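Local coordinates for protein glucuronan lyase A (Trichoderma reesei, PDB 2ZZJ) that probably cleaves beta-1,4-linked glucuronan within the chain by lyase action, and binds a calcium ion on a beta-jelly-roll scaffold, at residues Y15-N20 against H53-H58; Q21-E26 against K39-Y44; R60-G65 against A184-D189; R64-F69 against I158-D163. One frame throughout, in Å; residues are numbered along the deposited sequence.

Interaction 1: Y15-N20 against H53-H58; sequences YVRKEN and HSEVDH
Arg17 holds CG anti to the backbone N (chi1 -180°) and then bends at chi3 (-60°), which turns NE toward Asp57 and lets the guanidinium meet its carboxylate. The grip is end-on: NH1 of Arg17 reaches OD1 of Asp57 at 2.9 Å and NH2 reaches OD2 at 2.8 Å, each oxygen offering its syn lone pair. The two groups are nearly coplanar, 22° apart. Glu55 adds a second carboxylate, but its plane stands steeply to the guanidinium and its OE1 makes a weak bond to NH1 of Arg17 at 3.1 Å; OE1 is also paired with Arg196, and OE2 takes a hydrogen bond from Gln91. Tyr15 lays CD2 over one guanidinium face, toward its rim. Further along, CD of Arg17 lies beside CB of His53 at 3.4 Å.

At the strand end, OE2 of Glu19 accepts a hydrogen bond from the backbone N of His53 at 2.9 Å through its anti lone pair. The same oxygen sits at the edge of the imidazole, near ND1; that hydrogen bond refines so short that its exact length is doubtful. On the other face, CG2 of Val16 packs against CG1 of Val56 at 4.1 Å. The backbone beneath is antiparallel, with Arg17 and Glu55 a hydrogen-bonded pair.

Strand 53-63 pairs on with strand 192-197 and with 199-200, where His53 stacks on Tyr200. Val16 and Val56 face strand 23-27 of the other sheet, whose Val24 touches both.

Interaction 2: Q21-E26 against K39-Y44; sequences QGTVSE and KMTQTY
Lys39 and Ser25 form a hydrogen-bonded antiparallel pair, N of Lys39 to O of Ser25 at 2.8 Å. The lysine chain leaves extended, then bends at chi3 (64°), which brings CE within 3.8 Å of OG of Ser25. A water bonded to that hydroxyl takes a weak bond from NZ of Lys39.

Thr23, two residues back along the same face, pairs with Thr41. Their side chains meet through the hydroxyls, OG1 of Thr23 to OG1 of Thr41 at 2.6 Å. A second water ties OG1 of Thr23 to OG of Ser25 and donates to O of Lys39, so the hydroxyls and waters form a continuous polar row. Gln21 extends this face with OE1 3.8 Å from CG2 of Thr43, while its carbonyl joins the hydroxyls of Thr41 and Thr43 through another water.

Across the backbone, Gln42 bends at chi2, which turns CD back toward Gly22, and NE2 lies 3.4 Å from CA of Gly22, where a CB would clash. That amide donates to O of Glu19. An alanine in place of Gln42 would probably leave the Glu19 carbonyl without this donor and open a gap beside Gly22. CG2 of Val24 lies beside CG of Met40 at 4.0 Å, both residues facing Val56 of the opposite sheet.

This is an antiparallel beta hairpin, strands 23-27 and 37-43, forming one margin of a jelly-roll sheet that continues through strand 216-227.

Interaction 3: R60-G65 against A184-D189; sequences RGYQRG and ATTVDD
Arg64 lays its guanidinium flat against backbone rather than against a carboxylate: the peptide joining Asp188 to Asp189 passes over one face. C of Asp188 lies 3.3 Å above the plane toward the rim, and N of Asp189 lies over the centre. The aspartate side chains are turned to other partners, Asp188 to His127 and Asp189 to Ser191, Arg96 and Arg129, while NH1 of Arg64 makes its salt bridge with Asp190. The arginine chain is bent, and its chi2 of -134°, well off a staggered value, puts CD only 3.0 Å from O of Asp189. CB of Arg64 packs against CG2 of Thr186 at 3.7 Å, the two side chains crossing at about a right angle. A leucine in place of Arg64 would probably leave Asp190 without this ion-pair mate and the peptide after Asp188 without its flat cover.

A water bridges the two backbones, accepting from N of Arg64 at 3.0 Å and lying 2.7 Å from O of Asp189, to which it can donate. Tyr62 supplies the one direct hydrogen bond between the segments. Its side chain runs past Thr186 in the opposite direction, so that OG1 of Thr186 comes to the ring edge, near its plane, 2.7 Å from OH of Tyr62. That phenol also bonds to Ser109.

Asp188 is the centre of an inverse gamma turn in the loop that carries the chain from strand 175-183 in one sheet to strand 192-197 in the other. Facing this loop is the end of strand 53-63, where Gly61 and Tyr62 sit opposite Phe193 as a classic beta bulge.

Interaction 4: R64-F69 against I158-D163; sequences RGEEQF and IKWASD
Trp160 sets its indole beside the 66-69 strand, touching it obliquely at O of Glu66, which lies 3.6 Å from CD1 of Trp160. A chi1 of -60°, with CG anti to the tryptophan's own carbonyl carbon, sets CG beside that same oxygen. The edge of the ring faces CB of Gln68, 4.3 Å from NE1 of Trp160, and one broad face is covered by CG2 of Ile158, over the ring centre. NE1 itself donates to Tyr70, while Tyr62 stacks on the indole and Phe92 meets it edge-to-face.

Gln68 folds its amide back over its own strand, so that NE2 bonds to O of Glu67 at 2.8 Å with that oxygen in the amide plane. N of Gln68 donates to O of Ile158 at 3.0 Å, and N of Ile158 returns a nearly straight bond to O of Gln68. These are neighbouring antiparallel strands of a jelly-roll sheet, 66-76 against 152-160; the short runs 66-69 and 158-160 lie at 151° to each other. The opposite face carries Glu67 and Lys159, a non-hydrogen-bonded pair whose CB atoms are 4.3 Å apart; the acid group of Glu67 is turned to Gln157 and Tyr167.

Beyond the strands the pairing passes into loop. N of Gly65 donates to O of Trp160 at 2.8 Å, at backbone angles that call for a glycine. Arg64 presents one edge of its guanidinium to Ser162: NH2 of Arg64 bonds to OG at 3.1 Å with the hydroxyl in the guanidinium plane, while NE adds a weak bond to the same oxygen; Ser162 also touches Asp188.

All four contacts are partly buried, and they fall into two groups, with interaction 2 on the opposite side of the chain's centre from 3 and 4. Interactions 1 and 2 meet face to face across the sheets: Ser54 donates to the Thr41 carbonyl and Gln42 to that of Glu19. Interaction 1 relies on a salt-bridge network, interaction 2 on hydroxyls and waters, and their apolar faces turn to one another. Interactions 3 and 4 share Arg64 and Gly65, and touch again where Thr185 bonds to Ala161. Interaction 4 is regular strand pairing with a buried tryptophan; interaction 3 is strand end against loop. Strand 53-63 serves both 1 and 3, while 2 and 4 belong to the other sheet.

Interaction 1: Y15-N20 against H53-H58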
# COMPACT_ATOMS: atom_id res chain seq x y z
N TYR A 15 -5.82 7.33 -11.56
CA TYR A 15 -7.17 6.93 -11.23
C TYR A 15 -7.41 7.16 -9.74
O TYR A 15 -6.47 7.02 -8.94
CB TYR A 15 -7.38 5.46 -11.57
CG TYR A 15 -8.83 5.03 -11.46
CD1 TYR A 15 -9.80 5.48 -12.38
CD2 TYR A 15 -9.25 4.18 -10.43
CE1 TYR A 15 -11.14 5.08 -12.26
CE2 TYR A 15 -10.57 3.78 -10.30
CZ TYR A 15 -11.51 4.24 -11.20
OH TYR A 15 -12.81 3.81 -11.05
N VAL A 16 -8.64 7.55 -9.41
CA VAL A 16 -9.12 7.77 -8.03
C VAL A 16 -10.29 6.83 -7.79
O VAL A 16 -11.31 6.92 -8.46
CB VAL A 16 -9.50 9.23 -7.82
CG1 VAL A 16 -9.94 9.50 -6.36
CG2 VAL A 16 -8.33 10.12 -8.21
N ARG A 17 -10.14 5.92 -6.83
CA ARG A 17 -11.14 4.87 -6.55
C ARG A 17 -11.80 5.22 -5.22
O ARG A 17 -11.11 5.33 -4.22
CB ARG A 17 -10.46 3.51 -6.49
CG ARG A 17 -11.36 2.30 -6.22
CD ARG A 17 -10.57 0.95 -6.23
NE ARG A 17 -9.94 0.71 -7.52
CZ ARG A 17 -8.68 1.06 -7.84
NH1 ARG A 17 -7.83 1.61 -6.94
NH2 ARG A 17 -8.27 0.84 -9.10
N LYS A 18 -13.12 5.45 -5.24
CA LYS A 18 -13.88 5.78 -4.04
C LYS A 18 -15.06 4.83 -3.98
O LYS A 18 -16.18 5.22 -4.32
CB LYS A 18 -14.46 7.20 -4.10
CG LYS A 18 -13.53 8.32 -4.48
CD LYS A 18 -14.37 9.44 -5.11
CE LYS A 18 -13.60 10.17 -6.18
NZ LYS A 18 -14.36 10.32 -7.49
N GLU A 19 -14.81 3.61 -3.57
CA GLU A 19 -15.80 2.54 -3.58
C GLU A 19 -16.89 2.77 -2.52
O GLU A 19 -16.62 3.17 -1.37
CB GLU A 19 -15.06 1.22 -3.36
CG GLU A 19 -15.58 0.04 -4.07
CD GLU A 19 -14.59 -1.13 -4.09
OE1 GLU A 19 -14.82 -2.10 -4.86
OE2 GLU A 19 -13.59 -1.09 -3.34
N ASN A 20 -18.15 2.51 -2.90
CA ASN A 20 -19.27 2.59 -1.94
C ASN A 20 -19.42 4.01 -1.37
O ASN A 20 -19.60 4.95 -2.12
CB ASN A 20 -19.11 1.51 -0.85
CG ASN A 20 -20.35 1.34 0.03
OD1 ASN A 20 -20.25 0.82 1.14
ND2 ASN A 20 -21.51 1.78 -0.45
N HIS A 53 -12.44 0.15 -1.03
CA HIS A 53 -11.19 0.82 -1.45
C HIS A 53 -11.42 2.31 -1.56
O HIS A 53 -12.32 2.77 -2.28
CB HIS A 53 -10.79 0.39 -2.86
CG HIS A 53 -10.41 -1.03 -3.01
ND1 HIS A 53 -11.33 -2.02 -3.31
CD2 HIS A 53 -9.20 -1.64 -3.02
CE1 HIS A 53 -10.71 -3.17 -3.47
NE2 HIS A 53 -9.41 -2.96 -3.30
N SER A 54 -10.57 3.10 -0.91
CA SER A 54 -10.48 4.54 -1.21
C SER A 54 -9.00 4.80 -1.53
O SER A 54 -8.19 4.94 -0.62
CB SER A 54 -10.94 5.40 -0.04
OG SER A 54 -12.34 5.38 0.12
N GLU A 55 -8.64 4.83 -2.82
CA GLU A 55 -7.23 4.77 -3.24
C GLU A 55 -6.97 5.71 -4.42
O GLU A 55 -7.91 6.12 -5.14
CB GLU A 55 -6.85 3.34 -3.70
CG GLU A 55 -6.75 2.28 -2.57
CD GLU A 55 -6.57 0.87 -3.09
OE1 GLU A 55 -7.17 0.53 -4.16
OE2 GLU A 55 -5.82 0.09 -2.45
N VAL A 56 -5.70 6.07 -4.59
CA VAL A 56 -5.25 6.73 -5.81
C VAL A 56 -4.18 5.86 -6.43
O VAL A 56 -3.41 5.21 -5.72
CB VAL A 56 -4.73 8.14 -5.56
CG1 VAL A 56 -5.90 9.04 -5.14
CG2 VAL A 56 -3.60 8.12 -4.44
N ASP A 57 -4.18 5.78 -7.78
CA ASP A 57 -3.36 4.78 -8.47
C ASP A 57 -2.27 5.47 -9.26
O ASP A 57 -2.53 6.47 -9.96
CB ASP A 57 -4.15 3.95 -9.51
CG ASP A 57 -5.26 3.10 -8.91
OD1 ASP A 57 -5.42 3.08 -7.67
OD2 ASP A 57 -6.04 2.49 -9.73
N HIS A 58 -1.06 4.94 -9.14
CA HIS A 58 0.04 5.28 -10.04
C HIS A 58 0.29 4.02 -10.85
O HIS A 58 0.84 3.06 -10.33
CB HIS A 58 1.30 5.65 -9.27
CG HIS A 58 2.51 5.85 -10.13
ND1 HIS A 58 2.61 6.89 -11.03
CD2 HIS A 58 3.67 5.16 -10.22
CE1 HIS A 58 3.78 6.83 -11.64
NE2 HIS A 58 4.44 5.79 -11.18

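Interaction 2: Q21-E26 against K39-Y44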
# COMPACT_ATOMS: atom_id res chain seq x y z
N GLN A 21 -19.34 4.18 -0.06
CA GLN A 21 -19.41 5.51 0.53
C GLN A 21 -18.03 6.18 0.75
O GLN A 21 -17.94 7.22 1.38
CB GLN A 21 -20.18 5.48 1.85
CG GLN A 21 -21.71 5.28 1.65
CD GLN A 21 -22.53 5.38 2.94
OE1 GLN A 21 -22.17 6.08 3.90
NE2 GLN A 21 -23.67 4.68 2.96
N GLY A 22 -16.98 5.58 0.20
CA GLY A 22 -15.62 6.13 0.36
C GLY A 22 -15.44 7.52 -0.23
O GLY A 22 -16.15 7.90 -1.18
N THR A 23 -14.52 8.30 0.33
CA THR A 23 -14.14 9.60 -0.23
C THR A 23 -12.63 9.66 -0.41
O THR A 23 -11.89 8.92 0.26
CB THR A 23 -14.62 10.80 0.65
OG1 THR A 23 -13.98 10.80 1.93
CG2 THR A 23 -16.16 10.76 0.84
N VAL A 24 -12.18 10.50 -1.33
CA VAL A 24 -10.77 10.87 -1.50
C VAL A 24 -10.82 12.34 -1.86
O VAL A 24 -11.41 12.72 -2.90
CB VAL A 24 -10.07 10.11 -2.65
CG1 VAL A 24 -8.63 10.62 -2.88
CG2 VAL A 24 -10.04 8.57 -2.40
N SER A 25 -10.24 13.18 -1.03
CA SER A 25 -10.30 14.62 -1.29
C SER A 25 -9.01 15.31 -0.93
O SER A 25 -8.20 14.76 -0.18
CB SER A 25 -11.47 15.22 -0.50
OG SER A 25 -11.25 15.04 0.88
N GLU A 26 -8.82 16.53 -1.45
CA GLU A 26 -7.69 17.37 -1.03
C GLU A 26 -8.06 18.21 0.16
O GLU A 26 -9.18 18.77 0.20
CB GLU A 26 -7.25 18.31 -2.17
CG GLU A 26 -6.96 17.62 -3.41
CD GLU A 26 -6.55 18.56 -4.52
OE1 GLU A 26 -6.88 19.77 -4.44
OE2 GLU A 26 -5.92 18.08 -5.47
N LYS A 39 -6.97 13.21 1.83
CA LYS A 39 -7.70 12.52 2.90
C LYS A 39 -8.51 11.39 2.28
O LYS A 39 -9.29 11.62 1.36
CB LYS A 39 -8.63 13.49 3.63
CG LYS A 39 -9.40 12.83 4.78
CD LYS A 39 -10.27 13.83 5.54
CE LYS A 39 -11.35 14.42 4.63
NZ LYS A 39 -12.41 15.04 5.53
N MET A 40 -8.32 10.16 2.77
CA MET A 40 -9.08 9.01 2.31
C MET A 40 -10.00 8.58 3.45
O MET A 40 -9.54 8.47 4.60
CB MET A 40 -8.17 7.82 1.97
CG MET A 40 -7.48 7.89 0.59
SD MET A 40 -6.52 9.37 0.40
CE MET A 40 -5.44 8.82 -0.93
N THR A 41 -11.27 8.35 3.15
CA THR A 41 -12.21 7.81 4.17
C THR A 41 -12.96 6.61 3.64
O THR A 41 -13.17 6.45 2.41
CB THR A 41 -13.20 8.89 4.72
OG1 THR A 41 -14.31 9.05 3.82
CG2 THR A 41 -12.49 10.21 4.94
N GLN A 42 -13.35 5.73 4.57
CA GLN A 42 -14.25 4.62 4.24
C GLN A 42 -15.28 4.45 5.35
O GLN A 42 -15.02 4.76 6.51
CB GLN A 42 -13.49 3.31 4.03
CG GLN A 42 -13.04 3.08 2.57
CD GLN A 42 -14.27 2.87 1.66
OE1 GLN A 42 -15.35 2.52 2.16
NE2 GLN A 42 -14.11 3.08 0.35
N THR A 43 -16.47 3.98 4.98
CA THR A 43 -17.58 3.89 5.94
C THR A 43 -18.19 2.51 5.83
O THR A 43 -18.58 2.07 4.73
CB THR A 43 -18.68 4.96 5.65
OG1 THR A 43 -18.13 6.27 5.76
CG2 THR A 43 -19.86 4.83 6.64
N TYR A 44 -18.25 1.81 6.95
CA TYR A 44 -18.79 0.45 6.96
C TYR A 44 -20.31 0.58 6.75
O TYR A 44 -20.92 1.49 7.32
CB TYR A 44 -18.51 -0.26 8.30
CG TYR A 44 -18.95 -1.71 8.29
CD1 TYR A 44 -18.31 -2.66 7.48
CD2 TYR A 44 -20.03 -2.15 9.08
CE1 TYR A 44 -18.72 -4.00 7.46
CE2 TYR A 44 -20.46 -3.48 9.06
CZ TYR A 44 -19.82 -4.39 8.26
OH TYR A 44 -20.23 -5.71 8.24
O HOH W 1 -16.32 7.12 3.73
O HOH W 2 -17.99 2.77 2.18
O HOH W 3 -11.85 12.40 1.84
O HOH W 4 -12.81 16.67 2.76

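Interaction 3: R60-G65 against A184-D189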
# COMPACT_ATOMS: atom_id res chain seq x y z
N ARG A 60 2.31 2.92 -13.17
CA ARG A 60 3.65 2.40 -13.39
C ARG A 60 4.37 2.15 -12.07
O ARG A 60 5.30 2.87 -11.69
CB ARG A 60 4.45 3.32 -14.35
CG ARG A 60 3.82 3.39 -15.80
CD ARG A 60 4.71 4.09 -16.87
NE ARG A 60 3.93 4.50 -18.06
CZ ARG A 60 3.84 3.78 -19.20
NH1 ARG A 60 4.46 2.61 -19.31
NH2 ARG A 60 3.12 4.23 -20.23
N GLY A 61 3.93 1.12 -11.34
CA GLY A 61 4.52 0.77 -10.05
C GLY A 61 5.83 0.03 -10.17
O GLY A 61 6.87 0.51 -9.74
N TYR A 62 5.80 -1.18 -10.73
CA TYR A 62 7.04 -1.87 -11.03
C TYR A 62 6.81 -2.92 -12.11
O TYR A 62 5.66 -3.24 -12.43
CB TYR A 62 7.66 -2.51 -9.80
CG TYR A 62 6.99 -3.76 -9.27
CD1 TYR A 62 6.10 -3.70 -8.20
CD2 TYR A 62 7.30 -5.01 -9.78
CE1 TYR A 62 5.49 -4.86 -7.69
CE2 TYR A 62 6.69 -6.19 -9.28
CZ TYR A 62 5.79 -6.11 -8.24
OH TYR A 62 5.17 -7.25 -7.73
N GLN A 63 7.93 -3.42 -12.63
CA GLN A 63 7.99 -4.63 -13.46
C GLN A 63 9.18 -5.42 -12.96
O GLN A 63 10.19 -4.85 -12.59
CB GLN A 63 8.22 -4.21 -14.90
CG GLN A 63 8.11 -5.31 -15.91
CD GLN A 63 8.13 -4.78 -17.33
OE1 GLN A 63 8.20 -3.56 -17.56
NE2 GLN A 63 8.04 -5.68 -18.28
N ARG A 64 9.05 -6.75 -12.89
CA ARG A 64 10.14 -7.61 -12.47
C ARG A 64 11.44 -7.30 -13.23
O ARG A 64 11.40 -6.94 -14.40
CB ARG A 64 9.70 -9.04 -12.67
CG ARG A 64 10.75 -10.06 -12.79
CD ARG A 64 10.34 -10.90 -13.97
NE ARG A 64 10.54 -12.31 -13.75
CZ ARG A 64 10.28 -13.24 -14.66
NH1 ARG A 64 9.79 -12.93 -15.85
NH2 ARG A 64 10.52 -14.50 -14.35
N GLY A 65 12.57 -7.39 -12.54
CA GLY A 65 13.88 -7.09 -13.14
C GLY A 65 14.39 -5.68 -12.94
O GLY A 65 15.33 -5.25 -13.63
N ALA A 184 13.08 -13.96 -3.35
CA ALA A 184 12.20 -13.69 -4.48
C ALA A 184 11.05 -12.78 -4.00
O ALA A 184 10.29 -13.15 -3.10
CB ALA A 184 11.62 -14.99 -5.03
N THR A 185 10.94 -11.61 -4.62
CA THR A 185 9.98 -10.58 -4.17
C THR A 185 8.73 -10.36 -5.07
O THR A 185 7.87 -9.51 -4.75
CB THR A 185 10.69 -9.23 -4.04
OG1 THR A 185 11.35 -8.93 -5.29
CG2 THR A 185 11.67 -9.24 -2.88
N THR A 186 8.66 -11.05 -6.21
CA THR A 186 7.50 -10.99 -7.10
C THR A 186 7.34 -12.33 -7.83
O THR A 186 8.24 -13.17 -7.78
CB THR A 186 7.54 -9.78 -8.11
OG1 THR A 186 6.24 -9.56 -8.69
CG2 THR A 186 8.60 -9.96 -9.21
N VAL A 187 6.20 -12.50 -8.50
CA VAL A 187 5.94 -13.70 -9.30
C VAL A 187 6.79 -13.72 -10.58
O VAL A 187 7.26 -12.67 -11.04
CB VAL A 187 4.41 -13.88 -9.64
CG1 VAL A 187 3.61 -14.17 -8.36
CG2 VAL A 187 3.83 -12.69 -10.35
N ASP A 188 6.99 -14.91 -11.14
CA ASP A 188 7.89 -15.06 -12.28
C ASP A 188 7.27 -14.71 -13.65
O ASP A 188 7.33 -15.52 -14.58
CB ASP A 188 8.56 -16.45 -12.29
CG ASP A 188 7.56 -17.61 -12.44
OD1 ASP A 188 6.34 -17.37 -12.34
OD2 ASP A 188 8.02 -18.77 -12.68
N ASP A 189 6.71 -13.50 -13.77
CA ASP A 189 6.32 -12.93 -15.07
C ASP A 189 6.67 -11.42 -15.22
O ASP A 189 7.34 -10.85 -14.35
CB ASP A 189 4.84 -13.19 -15.40
CG ASP A 189 3.89 -12.37 -14.54
OD1 ASP A 189 4.29 -11.28 -14.02
OD2 ASP A 189 2.71 -12.80 -14.42
O HOH W 5 6.67 -8.44 -13.39

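Interaction 4: R64-F69 against I158-D163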
# COMPACT_ATOMS: atom_id res chain seq x y z
N ARG A 64 9.05 -6.75 -12.89
CA ARG A 64 10.14 -7.61 -12.47
C ARG A 64 11.44 -7.30 -13.23
O ARG A 64 11.40 -6.94 -14.40
CB ARG A 64 9.70 -9.04 -12.67
CG ARG A 64 10.75 -10.06 -12.79
CD ARG A 64 10.34 -10.90 -13.97
NE ARG A 64 10.54 -12.31 -13.75
CZ ARG A 64 10.28 -13.24 -14.66
NH1 ARG A 64 9.79 -12.93 -15.85
NH2 ARG A 64 10.52 -14.50 -14.35
N GLY A 65 12.57 -7.39 -12.54
CA GLY A 65 13.88 -7.09 -13.14
C GLY A 65 14.39 -5.68 -12.94
O GLY A 65 15.33 -5.25 -13.63
N GLU A 66 13.79 -4.94 -12.01
CA GLU A 66 14.29 -3.61 -11.64
C GLU A 66 14.30 -3.41 -10.14
O GLU A 66 13.58 -4.11 -9.41
CB GLU A 66 13.46 -2.54 -12.30
CG GLU A 66 12.03 -2.55 -11.87
CD GLU A 66 11.20 -1.55 -12.62
OE1 GLU A 66 11.72 -0.94 -13.57
OE2 GLU A 66 10.01 -1.37 -12.28
N GLU A 67 15.14 -2.49 -9.68
CA GLU A 67 15.13 -2.04 -8.30
C GLU A 67 14.43 -0.70 -8.35
O GLU A 67 14.63 0.08 -9.31
CB GLU A 67 16.55 -1.84 -7.76
CG GLU A 67 16.56 -1.33 -6.28
CD GLU A 67 17.85 -0.59 -5.85
OE1 GLU A 67 18.24 -0.74 -4.67
OE2 GLU A 67 18.47 0.13 -6.66
N GLN A 68 13.58 -0.43 -7.35
CA GLN A 68 12.95 0.89 -7.22
C GLN A 68 12.87 1.27 -5.74
O GLN A 68 12.84 0.39 -4.88
CB GLN A 68 11.54 0.86 -7.79
CG GLN A 68 11.44 0.64 -9.34
CD GLN A 68 11.76 1.91 -10.12
OE1 GLN A 68 10.89 2.74 -10.39
NE2 GLN A 68 13.01 2.04 -10.52
N PHE A 69 12.83 2.58 -5.46
CA PHE A 69 12.49 3.09 -4.12
C PHE A 69 11.08 3.69 -4.20
O PHE A 69 10.69 4.27 -5.23
CB PHE A 69 13.46 4.20 -3.70
CG PHE A 69 14.85 3.71 -3.30
CD1 PHE A 69 15.21 3.61 -1.96
CD2 PHE A 69 15.79 3.37 -4.27
CE1 PHE A 69 16.49 3.21 -1.59
CE2 PHE A 69 17.08 2.96 -3.90
CZ PHE A 69 17.42 2.88 -2.57
N ILE A 158 13.10 -1.90 -2.95
CA ILE A 158 12.78 -3.26 -3.33
C ILE A 158 13.43 -3.57 -4.66
O ILE A 158 13.22 -2.84 -5.63
CB ILE A 158 11.24 -3.52 -3.41
CG1 ILE A 158 10.57 -3.21 -2.05
CG2 ILE A 158 10.96 -5.01 -3.75
CD1 ILE A 158 9.07 -3.28 -2.05
N LYS A 159 14.19 -4.68 -4.73
CA LYS A 159 14.59 -5.20 -6.04
C LYS A 159 13.60 -6.31 -6.39
O LYS A 159 13.52 -7.33 -5.69
CB LYS A 159 16.02 -5.74 -6.00
CG LYS A 159 16.47 -6.40 -7.29
CD LYS A 159 17.87 -6.99 -7.08
CE LYS A 159 18.32 -7.83 -8.29
NZ LYS A 159 18.35 -7.03 -9.55
N TRP A 160 12.83 -6.07 -7.44
CA TRP A 160 11.74 -6.95 -7.87
C TRP A 160 12.35 -8.09 -8.70
O TRP A 160 12.80 -7.86 -9.82
CB TRP A 160 10.72 -6.17 -8.68
CG TRP A 160 10.08 -5.01 -7.88
CD1 TRP A 160 10.30 -3.67 -8.04
CD2 TRP A 160 9.13 -5.14 -6.81
NE1 TRP A 160 9.54 -2.94 -7.13
CE2 TRP A 160 8.81 -3.82 -6.36
CE3 TRP A 160 8.53 -6.24 -6.16
CZ2 TRP A 160 7.90 -3.57 -5.33
CZ3 TRP A 160 7.62 -6.00 -5.12
CH2 TRP A 160 7.32 -4.68 -4.71
N ALA A 161 12.37 -9.28 -8.12
CA ALA A 161 12.94 -10.48 -8.75
C ALA A 161 12.11 -11.71 -8.38
O ALA A 161 11.56 -11.80 -7.27
CB ALA A 161 14.39 -10.68 -8.30
N SER A 162 12.02 -12.67 -9.31
CA SER A 162 11.40 -13.97 -9.00
C SER A 162 12.43 -15.04 -8.64
O SER A 162 12.06 -16.09 -8.13
CB SER A 162 10.49 -14.43 -10.12
OG SER A 162 11.20 -14.55 -11.34
N ASP A 163 13.70 -14.75 -8.91
CA ASP A 163 14.89 -15.41 -8.35
C ASP A 163 15.00 -15.19 -6.87
O ASP A 163 14.40 -14.26 -6.34
CB ASP A 163 16.13 -14.68 -8.86
CG ASP A 163 16.48 -15.02 -10.26
OD1 ASP A 163 17.70 -15.07 -10.52
OD2 ASP A 163 15.57 -15.21 -11.11